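Local coordinates for protein alkaline phosphatase (Antarctic bacterium, PDB 2W5V) that probably hydrolyses phosphate monoesters at alkaline pH, as a member of the alkaline phosphatase family that works with bound zinc and magnesium ions, at residues B[38-43]-B[294-299]; B[61-66]-B[343-348]; B[126-131]-B[251-256]; B[66-71]-B[349-354]; B[229-234]-B[278-283]. The protein carries 1 engineered substitution. All blocks are in the same frame, centred on the assembly; numbering follows the deposited sequence.

Contact 1. Residues B[38-43]-B[294-299]; sequences ILLISD and TLVIVT. With MG (magnesium ion), chain I; ZN (zinc ion), chain H.
Leu39 and Ile297 illustrate how paired residues of two parallel strands interlock on one face of a sheet. Leu39 carries CG anti to its backbone N (chi1 172°), and the next torsion, 60°, brings CD1 against Ile297. Leu39 CD1 comes to 3.7 Å from Ile297 CG2, the two side chains crossing obliquely. The opposite face repeats the theme: Leu40 CD1 lies 4.0 Å from Val298 CG2, and nearer the start of the strands Ile38 CD1 meets the methyl CG2 of Thr294 at 3.8 Å. That threonine turns its hydroxyl to Asp291 and Asn36 instead. Between the two layers of side chains runs a regular parallel ladder of five backbone hydrogen bonds, from Ile38 N to Leu295 O (2.9 Å) through to Ser42 N and Thr299 O (3.0 Å), all close to straight. Where the ladder stops, Asp43 takes up the metals. Asp43 OD1 binds zinc at 2.0 Å and Asp43 OD2 binds magnesium at 2.1 Å, so one carboxylate at the C-terminal ends of the parallel strands joins both ions. Asp301 and His302, just beyond 294-299, share the zinc. Strand 36-42 is flanked on its other side by strand 249-255, and strand 294-299 by strand 342-347, while helix 267-291 covers the Val296 and Val298 face through Ala288 and Phe277.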
# COMPACT_ATOMS: atom_id res chain seq x y z
N ILE B 38 -17.17 0.28 -13.18
CA ILE B 38 -16.12 1.06 -13.80
C ILE B 38 -14.79 0.62 -13.20
O ILE B 38 -14.60 0.68 -11.99
CB ILE B 38 -16.32 2.56 -13.54
CG1 ILE B 38 -17.67 3.03 -14.11
CG2 ILE B 38 -15.16 3.35 -14.15
CD1 ILE B 38 -18.09 4.40 -13.61
N LEU B 39 -13.89 0.13 -14.05
CA LEU B 39 -12.58 -0.32 -13.60
C LEU B 39 -11.51 0.64 -14.10
O LEU B 39 -11.29 0.76 -15.30
CB LEU B 39 -12.32 -1.73 -14.11
CG LEU B 39 -10.91 -2.24 -13.87
CD1 LEU B 39 -10.60 -2.28 -12.37
CD2 LEU B 39 -10.74 -3.61 -14.50
N LEU B 40 -10.86 1.36 -13.18
CA LEU B 40 -9.84 2.33 -13.57
C LEU B 40 -8.48 1.76 -13.23
O LEU B 40 -8.25 1.32 -12.10
CB LEU B 40 -10.05 3.66 -12.85
CG LEU B 40 -11.45 4.27 -13.00
CD1 LEU B 40 -11.65 5.42 -12.05
CD2 LEU B 40 -11.66 4.72 -14.42
N ILE B 41 -7.60 1.76 -14.21
CA ILE B 41 -6.29 1.16 -14.05
C ILE B 41 -5.23 2.22 -14.25
O ILE B 41 -5.16 2.86 -15.31
CB ILE B 41 -6.07 0.04 -15.08
CG1 ILE B 41 -7.10 -1.08 -14.89
CG2 ILE B 41 -4.65 -0.50 -15.00
CD1 ILE B 41 -6.99 -2.18 -15.94
N SER B 42 -4.41 2.42 -13.23
CA SER B 42 -3.26 3.31 -13.33
C SER B 42 -2.06 2.44 -13.62
O SER B 42 -1.56 1.73 -12.73
CB SER B 42 -3.06 4.05 -12.01
OG SER B 42 -3.18 3.17 -10.90
N ASP B 43 -1.58 2.47 -14.85
CA ASP B 43 -0.48 1.60 -15.24
C ASP B 43 0.82 2.03 -14.56
O ASP B 43 1.26 3.16 -14.72
CB ASP B 43 -0.31 1.57 -16.76
CG ASP B 43 0.47 0.36 -17.22
OD1 ASP B 43 1.54 0.11 -16.63
OD2 ASP B 43 0.02 -0.35 -18.14
N THR B 294 -23.58 1.77 -9.03
CA THR B 294 -22.33 1.60 -9.77
C THR B 294 -21.16 1.28 -8.85
O THR B 294 -20.92 1.97 -7.85
CB THR B 294 -22.00 2.88 -10.57
OG1 THR B 294 -23.06 3.15 -11.49
CG2 THR B 294 -20.69 2.72 -11.33
N LEU B 295 -20.42 0.24 -9.21
CA LEU B 295 -19.21 -0.14 -8.50
C LEU B 295 -18.00 0.44 -9.20
O LEU B 295 -17.81 0.24 -10.40
CB LEU B 295 -19.10 -1.67 -8.44
CG LEU B 295 -17.74 -2.23 -8.02
CD1 LEU B 295 -17.50 -2.02 -6.52
CD2 LEU B 295 -17.64 -3.71 -8.39
N VAL B 296 -17.18 1.18 -8.47
CA VAL B 296 -15.96 1.73 -9.02
C VAL B 296 -14.77 1.04 -8.38
O VAL B 296 -14.63 1.03 -7.16
CB VAL B 296 -15.85 3.23 -8.74
CG1 VAL B 296 -14.55 3.77 -9.30
CG2 VAL B 296 -17.05 3.98 -9.33
N ILE B 297 -13.91 0.46 -9.22
CA ILE B 297 -12.71 -0.21 -8.77
C ILE B 297 -11.49 0.50 -9.35
O ILE B 297 -11.44 0.77 -10.54
CB ILE B 297 -12.66 -1.68 -9.24
CG1 ILE B 297 -13.89 -2.44 -8.74
CG2 ILE B 297 -11.37 -2.34 -8.77
CD1 ILE B 297 -14.23 -3.64 -9.61
N VAL B 298 -10.53 0.80 -8.49
CA VAL B 298 -9.29 1.45 -8.91
C VAL B 298 -8.10 0.60 -8.49
O VAL B 298 -7.97 0.24 -7.31
CB VAL B 298 -9.11 2.84 -8.27
CG1 VAL B 298 -7.76 3.43 -8.65
CG2 VAL B 298 -10.25 3.79 -8.68
N THR B 299 -7.23 0.28 -9.44
CA THR B 299 -6.03 -0.47 -9.09
C THR B 299 -4.95 -0.22 -10.13
O THR B 299 -5.15 0.57 -11.05
CB THR B 299 -6.31 -1.99 -8.94
OG1 THR B 299 -5.21 -2.62 -8.28
CG2 THR B 299 -6.52 -2.64 -10.30
MG MG I . -0.81 0.16 -19.99
ZN ZN H . 1.93 -1.84 -16.90
O HOH W 1 0.54 1.88 -20.09
O HOH W 2 -1.76 0.50 -22.05
O HOH W 3 0.77 -1.05 -21.15

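Contact 2. Residues B[61-66]-B[343-348]; sequences PNYTQF and PVFAYG
Phe345 CB sits over the middle of the Phe66 ring, 3.5 Å from the ring centroid and only 12° off its normal, a clear CH-pi contact and the tight heart of this packing. The first torsion of Phe66 sets CG anti to the carbonyl carbon (chi1 -71°), where CG meets Phe345 CB. Beyond CB, the Phe345 ring inclines against two others. Tyr63 lays CD2 over its face, toward the rim, with the two ring centroids 5.1 Å apart and the planes at 57°. The Phe66 centroid is 5.5 Å from that of Phe345, again at an oblique tilt, and the three rings make an aromatic cluster held by van der Waals contact. Toward Tyr347 the fit thins out. Here Tyr347 CB touches Phe66 CE2 at 3.7 Å, but the tyrosine's ring makes no close contact with 61-66, and both it and Gln65 are partly exposed to solvent. An alanine in place of Phe66 would probably open a gap over Phe345 CB and beside Tyr347 CB, and leave the cluster without one of its three rings. Strand 342-347 lies between strands 294-299 and 68-73; the 3-10 segment 62-65 rests on it, bound through the backbone N of Asn62 and Tyr63 to Asp278 of helix 267-291, and Ile50 of helix 47-52 and Ile357 of the second subunit border the cluster.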
# COMPACT_ATOMS: atom_id res chain seq x y z
N PRO B 61 -6.75 14.52 -2.79
CA PRO B 61 -6.91 13.51 -3.84
C PRO B 61 -8.25 12.78 -3.72
O PRO B 61 -8.74 12.56 -2.62
CB PRO B 61 -5.78 12.52 -3.54
CG PRO B 61 -4.82 13.25 -2.69
CD PRO B 61 -5.61 14.23 -1.91
N ASN B 62 -8.81 12.39 -4.86
CA ASN B 62 -10.05 11.63 -4.85
C ASN B 62 -9.85 10.24 -4.24
O ASN B 62 -10.79 9.61 -3.78
CB ASN B 62 -10.64 11.58 -6.26
CG ASN B 62 -11.17 12.92 -6.70
OD1 ASN B 62 -12.07 13.47 -6.06
ND2 ASN B 62 -10.61 13.47 -7.77
N TYR B 63 -8.60 9.78 -4.21
CA TYR B 63 -8.29 8.57 -3.46
C TYR B 63 -8.91 8.57 -2.06
O TYR B 63 -9.32 7.52 -1.56
CB TYR B 63 -6.77 8.36 -3.34
CG TYR B 63 -6.11 7.82 -4.58
CD1 TYR B 63 -5.33 8.63 -5.39
CD2 TYR B 63 -6.27 6.49 -4.95
CE1 TYR B 63 -4.72 8.13 -6.54
CE2 TYR B 63 -5.67 5.98 -6.10
CZ TYR B 63 -4.89 6.80 -6.89
OH TYR B 63 -4.29 6.30 -8.03
N THR B 64 -8.97 9.73 -1.41
CA THR B 64 -9.42 9.78 -0.01
C THR B 64 -10.91 9.45 0.17
O THR B 64 -11.37 9.25 1.29
CB THR B 64 -9.14 11.14 0.66
OG1 THR B 64 -9.86 12.16 -0.04
CG2 THR B 64 -7.66 11.44 0.65
N GLN B 65 -11.65 9.40 -0.93
CA GLN B 65 -13.06 9.01 -0.86
C GLN B 65 -13.25 7.52 -0.58
O GLN B 65 -14.33 7.10 -0.18
CB GLN B 65 -13.78 9.37 -2.16
CG GLN B 65 -13.85 10.86 -2.46
CD GLN B 65 -14.71 11.18 -3.66
OE1 GLN B 65 -15.88 10.80 -3.72
NE2 GLN B 65 -14.14 11.89 -4.62
N PHE B 66 -12.20 6.72 -0.78
CA PHE B 66 -12.34 5.27 -0.64
C PHE B 66 -12.20 4.78 0.80
O PHE B 66 -11.35 5.26 1.54
CB PHE B 66 -11.32 4.52 -1.51
CG PHE B 66 -11.59 4.61 -2.99
CD1 PHE B 66 -10.89 5.50 -3.79
CD2 PHE B 66 -12.54 3.79 -3.58
CE1 PHE B 66 -11.14 5.57 -5.14
CE2 PHE B 66 -12.79 3.85 -4.94
CZ PHE B 66 -12.09 4.74 -5.72
N PRO B 343 -2.16 -1.63 -4.20
CA PRO B 343 -3.44 -1.29 -3.59
C PRO B 343 -4.61 -1.40 -4.56
O PRO B 343 -4.48 -1.05 -5.74
CB PRO B 343 -3.27 0.18 -3.16
CG PRO B 343 -1.82 0.47 -3.27
CD PRO B 343 -1.24 -0.49 -4.27
N VAL B 344 -5.73 -1.88 -4.05
CA VAL B 344 -6.99 -1.89 -4.77
C VAL B 344 -7.96 -1.05 -3.97
O VAL B 344 -8.05 -1.21 -2.74
CB VAL B 344 -7.58 -3.31 -4.83
CG1 VAL B 344 -8.98 -3.30 -5.46
CG2 VAL B 344 -6.62 -4.25 -5.57
N PHE B 345 -8.68 -0.16 -4.64
CA PHE B 345 -9.69 0.68 -4.01
C PHE B 345 -11.05 0.37 -4.63
O PHE B 345 -11.15 0.23 -5.85
CB PHE B 345 -9.38 2.16 -4.20
CG PHE B 345 -8.01 2.58 -3.73
CD1 PHE B 345 -7.81 3.06 -2.44
CD2 PHE B 345 -6.92 2.51 -4.58
CE1 PHE B 345 -6.55 3.44 -2.00
CE2 PHE B 345 -5.65 2.90 -4.16
CZ PHE B 345 -5.47 3.37 -2.85
N ALA B 346 -12.09 0.26 -3.81
CA ALA B 346 -13.42 0.00 -4.35
C ALA B 346 -14.51 0.80 -3.63
O ALA B 346 -14.52 0.89 -2.41
CB ALA B 346 -13.74 -1.49 -4.31
N TYR B 347 -15.43 1.35 -4.41
CA TYR B 347 -16.54 2.12 -3.88
C TYR B 347 -17.83 1.65 -4.53
O TYR B 347 -17.87 1.45 -5.74
CB TYR B 347 -16.37 3.61 -4.18
CG TYR B 347 -17.58 4.40 -3.74
CD1 TYR B 347 -17.66 4.92 -2.45
CD2 TYR B 347 -18.67 4.58 -4.58
CE1 TYR B 347 -18.77 5.62 -2.03
CE2 TYR B 347 -19.79 5.27 -4.17
CZ TYR B 347 -19.84 5.79 -2.89
OH TYR B 347 -20.95 6.48 -2.47
N GLY B 348 -18.89 1.52 -3.75
CA GLY B 348 -20.20 1.22 -4.30
C GLY B 348 -20.68 -0.18 -3.94
O GLY B 348 -20.03 -0.87 -3.16

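Contact 3. Residues B[126-131]-B[251-256]; sequences GVVATS and IMSEGS. With MG (magnesium ion), chain I.
Ser256 OG meets the backbone of both Thr130 and Ser131 where strand 124-129 gives way to a corner. Ser256 OG accepts from Thr130 N at 3.0 Å. A weak bond joins Ser131 N to Ser256 OG at 3.1 Å, while the proton of Ser256 OG goes to Glu254 OE1 over 2.6 Å. One hydroxyl thus ties the corner to a metal ligand. It approaches OE1 from well above the carboxylate plane, and Glu254 OE1 also accepts from water 2 at 2.8 Å. The other oxygen, Glu254 OE2, binds magnesium at 2.1 Å, so both carboxylate oxygens are occupied and the group is unlikely to rotate readily. Glu254 reaches the ion with an extended chain, CG anti to the backbone N (chi1 -178°). Water 2, a magnesium ligand, also donates to Ser131 OG; water 1, bound to the same ion, donates to Ser256 O at 2.6 Å. Asp43 and Thr137, the latter from helix 136-139, complete the magnesium shell. Asp43 and Glu254 sit at the C-terminal ends of parallel strands in the central sheet of an alpha/beta fold, and Gly255, the centre of an inverse gamma turn, lies between Glu254 and Ser256. Further back, Met252 N donates to Gly126 O, Val128 N to Met252 O, and Glu254 N to Val128 O at 2.9 Å, the last bent to 144° with the donor above the carbonyl plane. Ser253 OG finds its partner in Thr235 of helix 230-242. On the other face, Val127 CG1 touches Met252 CE at 3.9 Å.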
# COMPACT_ATOMS: atom_id res chain seq x y z
N GLY B 126 -17.14 -0.47 -22.70
CA GLY B 126 -16.27 0.57 -23.23
C GLY B 126 -14.85 0.51 -22.69
O GLY B 126 -14.60 0.02 -21.59
N VAL B 127 -13.91 1.03 -23.48
CA VAL B 127 -12.51 1.05 -23.11
C VAL B 127 -11.88 2.39 -23.47
O VAL B 127 -11.96 2.84 -24.62
CB VAL B 127 -11.76 -0.09 -23.81
CG1 VAL B 127 -10.27 0.07 -23.63
CG2 VAL B 127 -12.22 -1.43 -23.26
N VAL B 128 -11.26 3.03 -22.49
CA VAL B 128 -10.60 4.32 -22.69
C VAL B 128 -9.14 4.21 -22.26
O VAL B 128 -8.84 3.52 -21.28
CB VAL B 128 -11.31 5.43 -21.87
CG1 VAL B 128 -10.51 6.72 -21.91
CG2 VAL B 128 -12.72 5.65 -22.40
N ALA B 129 -8.24 4.88 -22.98
CA ALA B 129 -6.81 4.82 -22.67
C ALA B 129 -6.06 6.05 -23.17
O ALA B 129 -6.48 6.66 -24.15
CB ALA B 129 -6.21 3.57 -23.29
N THR B 130 -4.95 6.40 -22.52
CA THR B 130 -4.12 7.52 -22.98
C THR B 130 -2.96 7.05 -23.85
O THR B 130 -2.24 7.85 -24.44
CB THR B 130 -3.60 8.41 -21.83
OG1 THR B 130 -2.81 7.61 -20.94
CG2 THR B 130 -4.75 9.03 -21.07
N SER B 131 -2.78 5.73 -23.92
CA SER B 131 -1.85 5.15 -24.87
C SER B 131 -2.60 4.90 -26.18
O SER B 131 -3.74 5.33 -26.35
CB SER B 131 -1.33 3.80 -24.35
OG SER B 131 -2.41 2.92 -24.07
N ILE B 251 -17.02 -0.36 -17.96
CA ILE B 251 -15.99 0.49 -18.57
C ILE B 251 -14.64 0.22 -17.91
O ILE B 251 -14.57 0.07 -16.69
CB ILE B 251 -16.32 2.00 -18.37
CG1 ILE B 251 -17.57 2.38 -19.14
CG2 ILE B 251 -15.15 2.89 -18.77
CD1 ILE B 251 -18.19 3.70 -18.68
N MET B 252 -13.59 0.13 -18.72
CA MET B 252 -12.22 0.16 -18.22
C MET B 252 -11.58 1.43 -18.79
O MET B 252 -11.54 1.60 -20.00
CB MET B 252 -11.42 -1.07 -18.67
CG MET B 252 -10.05 -1.20 -17.99
SD MET B 252 -8.77 -0.06 -18.58
CE MET B 252 -8.53 -0.69 -20.26
N SER B 253 -11.12 2.31 -17.91
CA SER B 253 -10.36 3.50 -18.30
C SER B 253 -8.95 3.44 -17.72
O SER B 253 -8.76 3.14 -16.54
CB SER B 253 -11.04 4.78 -17.80
OG SER B 253 -12.34 4.89 -18.33
N GLU B 254 -7.95 3.73 -18.55
CA GLU B 254 -6.57 3.58 -18.12
C GLU B 254 -5.81 4.90 -18.12
O GLU B 254 -5.81 5.61 -19.13
CB GLU B 254 -5.83 2.58 -19.01
CG GLU B 254 -4.41 2.36 -18.55
CD GLU B 254 -3.52 1.75 -19.61
OE1 GLU B 254 -3.87 1.83 -20.80
OE2 GLU B 254 -2.47 1.21 -19.24
N GLY B 255 -5.17 5.21 -17.00
CA GLY B 255 -4.15 6.24 -16.97
C GLY B 255 -2.86 5.58 -17.44
O GLY B 255 -2.05 5.11 -16.63
N SER B 256 -2.68 5.54 -18.75
CA SER B 256 -1.67 4.69 -19.38
C SER B 256 -0.22 5.14 -19.16
O SER B 256 0.70 4.31 -19.14
CB SER B 256 -1.93 4.61 -20.89
OG SER B 256 -3.29 4.30 -21.17
MG MG I . -0.81 0.16 -19.99
O HOH W 2 -1.76 0.50 -22.05
O HOH W 1 0.54 1.88 -20.09
O HOH W 3 0.77 -1.05 -21.15

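Contact 4. Residues B[66-71]-B[349-354]; sequences FKNIGL and PGSEEF
Asn68 faces the 3-10 segment 351-353, and its side chain, followed outward, accounts for most of this contact. CB lies 3.8 Å from the carbonyl O of Ser351. The first torsion puts CG anti to the carbonyl carbon and beside the backbone N (chi1 -63°), where CG is 3.9 Å from Ser351 OG. At the tip the amide divides its neighbours. OD1 comes no nearer than 4.2 Å, to Glu352 CG, whereas ND2 donates to Ser351 OG over 2.7 Å, a bond that is short but weak because it bends to 128°. ND2 also passes 3.8 Å from Glu352 OE2, with the amide and carboxylate planes turned 62° apart, a proximity rather than a bond. Ser351 OG has its stronger partner in Gly348 O, so the serine hydroxyl links the asparagine to the turn that begins the loop. An alanine in place of Asn68 would probably leave Ser351 OG without its amide neighbour and open a gap beside the Glu352 side chain. Two residues along, Gly70 touches the other end of the loop: its CA is 3.4 Å from Phe354 O in a CA-H...O contact, and a side chain at this position would drive its CB into that oxygen. Phe354 O is also hydrogen-bonded to Tyr358 OH. Strand 68-73 lies between strands 342-347 and 356-359, and the loop 349-354 joins these two neighbours by passing over it. Phe354 fills the space between strand 294-299 and helix 362-371, and Ile355 of the second subunit packs on Asn68.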
# COMPACT_ATOMS: atom_id res chain seq x y z
N PHE B 66 -12.20 6.72 -0.78
CA PHE B 66 -12.34 5.27 -0.64
C PHE B 66 -12.20 4.78 0.80
O PHE B 66 -11.35 5.26 1.54
CB PHE B 66 -11.32 4.52 -1.51
CG PHE B 66 -11.59 4.61 -2.99
CD1 PHE B 66 -10.89 5.50 -3.79
CD2 PHE B 66 -12.54 3.79 -3.58
CE1 PHE B 66 -11.14 5.57 -5.14
CE2 PHE B 66 -12.79 3.85 -4.94
CZ PHE B 66 -12.09 4.74 -5.72
N LYS B 67 -13.02 3.81 1.17
CA LYS B 67 -12.92 3.18 2.47
C LYS B 67 -12.42 1.74 2.31
O LYS B 67 -11.50 1.30 3.00
CB LYS B 67 -14.28 3.18 3.17
CG LYS B 67 -14.83 4.56 3.45
CD LYS B 67 -13.82 5.37 4.24
CE LYS B 67 -14.29 6.79 4.50
NZ LYS B 67 -13.25 7.56 5.25
N ASN B 68 -13.04 1.02 1.38
CA ASN B 68 -12.69 -0.38 1.14
C ASN B 68 -11.42 -0.49 0.31
O ASN B 68 -11.38 -0.03 -0.83
CB ASN B 68 -13.84 -1.08 0.43
CG ASN B 68 -15.10 -1.12 1.28
OD1 ASN B 68 -15.03 -1.36 2.49
ND2 ASN B 68 -16.25 -0.88 0.66
N ILE B 69 -10.39 -1.09 0.90
CA ILE B 69 -9.06 -1.18 0.29
C ILE B 69 -8.53 -2.60 0.40
O ILE B 69 -8.70 -3.25 1.43
CB ILE B 69 -8.09 -0.21 1.01
CG1 ILE B 69 -8.51 1.24 0.76
CG2 ILE B 69 -6.65 -0.46 0.57
CD1 ILE B 69 -7.87 2.26 1.70
N GLY B 70 -7.92 -3.09 -0.68
CA GLY B 70 -7.30 -4.41 -0.68
C GLY B 70 -5.90 -4.34 -1.27
O GLY B 70 -5.43 -3.25 -1.58
N LEU B 71 -5.24 -5.48 -1.44
CA LEU B 71 -3.89 -5.52 -1.98
C LEU B 71 -3.81 -6.70 -2.92
O LEU B 71 -4.28 -7.78 -2.59
CB LEU B 71 -2.83 -5.70 -0.88
CG LEU B 71 -2.73 -4.61 0.21
CD1 LEU B 71 -1.74 -5.00 1.32
CD2 LEU B 71 -2.32 -3.29 -0.41
N PRO B 349 -21.82 -0.59 -4.50
CA PRO B 349 -22.41 -1.91 -4.23
C PRO B 349 -21.42 -3.02 -4.54
O PRO B 349 -20.90 -3.07 -5.66
CB PRO B 349 -23.58 -1.98 -5.21
CG PRO B 349 -23.93 -0.58 -5.51
CD PRO B 349 -22.66 0.22 -5.41
N GLY B 350 -21.16 -3.89 -3.57
CA GLY B 350 -20.23 -4.99 -3.75
C GLY B 350 -18.77 -4.65 -3.46
O GLY B 350 -17.90 -5.53 -3.52
N SER B 351 -18.50 -3.40 -3.12
CA SER B 351 -17.11 -2.97 -2.97
C SER B 351 -16.38 -3.71 -1.84
O SER B 351 -15.15 -3.84 -1.86
CB SER B 351 -17.02 -1.44 -2.77
OG SER B 351 -17.75 -1.02 -1.62
N GLU B 352 -17.13 -4.22 -0.87
CA GLU B 352 -16.53 -4.93 0.27
C GLU B 352 -15.84 -6.23 -0.18
O GLU B 352 -14.97 -6.74 0.51
CB GLU B 352 -17.57 -5.24 1.34
CG GLU B 352 -18.20 -4.03 2.03
CD GLU B 352 -19.23 -3.29 1.17
OE1 GLU B 352 -19.61 -3.78 0.07
OE2 GLU B 352 -19.68 -2.21 1.61
N GLU B 353 -16.25 -6.76 -1.32
CA GLU B 353 -15.66 -7.99 -1.83
C GLU B 353 -14.17 -7.83 -2.14
O GLU B 353 -13.43 -8.81 -2.20
CB GLU B 353 -16.40 -8.45 -3.09
CG GLU B 353 -15.91 -9.78 -3.65
CD GLU B 353 -16.10 -10.93 -2.67
OE1 GLU B 353 -17.12 -10.94 -1.95
OE2 GLU B 353 -15.22 -11.82 -2.62
N PHE B 354 -13.73 -6.58 -2.32
CA PHE B 354 -12.37 -6.34 -2.79
C PHE B 354 -11.32 -6.06 -1.71
O PHE B 354 -10.20 -5.66 -2.03
CB PHE B 354 -12.37 -5.22 -3.84
CG PHE B 354 -13.15 -5.57 -5.07
CD1 PHE B 354 -14.54 -5.47 -5.08
CD2 PHE B 354 -12.51 -6.07 -6.20
CE1 PHE B 354 -15.27 -5.83 -6.21
CE2 PHE B 354 -13.23 -6.43 -7.33
CZ PHE B 354 -14.61 -6.32 -7.33

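Contact 5. Residues B[229-234]-B[278-283]; sequences NFLSAA and DDAIGT
Ser232 and Thr283 turn their hydroxyls alike: each oxygen stands anti to the carbonyl carbon and beside its own backbone N, with chi1 at -68° in Ser232 and -61° in Thr283. Ser232 OG and Thr283 OG1 therefore come to 3.3 Å from each other between the helices. Thr283 OG1 donates weakly to Asp279 O, one turn earlier. Ser232 OG also lies 3.2 Å from Ala280 N, but the angle is too poor for a hydrogen bond. The hydroxyl lies against the Asp279-Ala280 peptide. With so little bulk between them, the CA atoms of Ser232 and Ala280 stand just 4.4 Å apart, and the helix axes close to 8.3 Å at a crossing of -18°. Next to this, Leu231 CG and CD2 both rest on Ala280 CB, at 3.8 Å from CG, giving the apolar half of the contact on its buried side. Asp279 lies at the exposed margin, its carboxylate paired with Lys57. Both helices lie on the same face of the central sheet: helix 230-242 meets strand 124-129 where Leu231 and Ala234 touch Val128, and helix 267-291 covers strand 294-299, three strands along the sheet.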
# COMPACT_ATOMS: atom_id res chain seq x y z
N ASN B 229 -8.00 17.45 -20.11
CA ASN B 229 -8.90 16.54 -19.39
C ASN B 229 -9.46 15.39 -20.23
O ASN B 229 -10.57 14.92 -19.98
CB ASN B 229 -10.05 17.32 -18.76
CG ASN B 229 -11.12 17.69 -19.76
OD1 ASN B 229 -12.30 17.80 -19.42
ND2 ASN B 229 -10.73 17.87 -21.02
N PHE B 230 -8.69 14.94 -21.21
CA PHE B 230 -9.12 13.82 -22.05
C PHE B 230 -9.63 12.62 -21.25
O PHE B 230 -10.73 12.11 -21.51
CB PHE B 230 -8.00 13.36 -22.96
CG PHE B 230 -8.29 12.04 -23.63
CD1 PHE B 230 -9.22 11.97 -24.65
CD2 PHE B 230 -7.65 10.88 -23.22
CE1 PHE B 230 -9.50 10.76 -25.27
CE2 PHE B 230 -7.92 9.67 -23.83
CZ PHE B 230 -8.85 9.60 -24.86
N LEU B 231 -8.85 12.14 -20.29
CA LEU B 231 -9.21 10.90 -19.61
C LEU B 231 -10.55 11.05 -18.89
O LEU B 231 -11.44 10.21 -19.04
CB LEU B 231 -8.10 10.44 -18.66
CG LEU B 231 -8.32 9.11 -17.93
CD1 LEU B 231 -8.51 7.97 -18.92
CD2 LEU B 231 -7.15 8.83 -17.00
N SER B 232 -10.72 12.12 -18.12
CA SER B 232 -12.00 12.35 -17.46
C SER B 232 -13.14 12.53 -18.46
O SER B 232 -14.18 11.89 -18.34
CB SER B 232 -11.93 13.57 -16.53
OG SER B 232 -11.07 13.30 -15.43
N ALA B 233 -12.94 13.41 -19.44
CA ALA B 233 -13.98 13.72 -20.41
C ALA B 233 -14.42 12.47 -21.18
O ALA B 233 -15.61 12.28 -21.44
CB ALA B 233 -13.52 14.81 -21.37
N ALA B 234 -13.46 11.64 -21.56
CA ALA B 234 -13.76 10.44 -22.34
C ALA B 234 -14.46 9.39 -21.48
O ALA B 234 -15.33 8.67 -21.95
CB ALA B 234 -12.50 9.87 -22.96
N ASP B 278 -6.12 10.71 -11.05
CA ASP B 278 -6.94 11.00 -9.89
C ASP B 278 -8.16 11.85 -10.25
O ASP B 278 -9.22 11.70 -9.66
CB ASP B 278 -6.13 11.69 -8.78
CG ASP B 278 -6.96 11.89 -7.51
OD1 ASP B 278 -7.21 10.90 -6.80
OD2 ASP B 278 -7.38 13.04 -7.25
N ASP B 279 -8.00 12.75 -11.22
CA ASP B 279 -9.16 13.49 -11.74
C ASP B 279 -10.21 12.54 -12.31
O ASP B 279 -11.41 12.70 -12.05
CB ASP B 279 -8.72 14.50 -12.80
CG ASP B 279 -8.14 15.78 -12.20
OD1 ASP B 279 -8.24 15.96 -10.96
OD2 ASP B 279 -7.59 16.60 -12.96
N ALA B 280 -9.77 11.56 -13.09
CA ALA B 280 -10.67 10.56 -13.66
C ALA B 280 -11.37 9.78 -12.56
O ALA B 280 -12.55 9.45 -12.68
CB ALA B 280 -9.91 9.61 -14.57
N ILE B 281 -10.65 9.48 -11.49
CA ILE B 281 -11.27 8.82 -10.34
C ILE B 281 -12.43 9.66 -9.81
O ILE B 281 -13.51 9.14 -9.54
CB ILE B 281 -10.26 8.57 -9.19
CG1 ILE B 281 -9.19 7.56 -9.62
CG2 ILE B 281 -10.99 8.07 -7.95
CD1 ILE B 281 -8.12 7.33 -8.55
N GLY B 282 -12.21 10.97 -9.66
CA GLY B 282 -13.25 11.88 -9.20
C GLY B 282 -14.47 11.86 -10.11
O GLY B 282 -15.61 11.93 -9.65
N THR B 283 -14.23 11.77 -11.41
CA THR B 283 -15.31 11.70 -12.38
C THR B 283 -16.15 10.44 -12.18
O THR B 283 -17.38 10.49 -12.11
CB THR B 283 -14.76 11.72 -13.81
OG1 THR B 283 -14.05 12.94 -14.02
CG2 THR B 283 -15.88 11.60 -14.82

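In the fold
Contacts 1 and 3 form the metal-bearing centre, about 10 Å apart between centres: strands 36-42 and 249-255 are neighbours, Leu39 N reaching Ile251 O at 2.7 Å, and their carboxylates meet at one magnesium ion and share its three waters. Contact 2 extends the sheet from contact 1, Val298 N lying 2.8 Å from Phe345 O, and contact 4 continues it through Val344 O and Gly70 N, also 2.8 Å apart. These two share Phe66, touch the second subunit and stand farther from the metals; the Tyr63 side chain is about 14 Å from the magnesium. Contact 5 backs the sheet, Leu231 CD1 lying 3.8 Å from Val128 CG1 of contact 3.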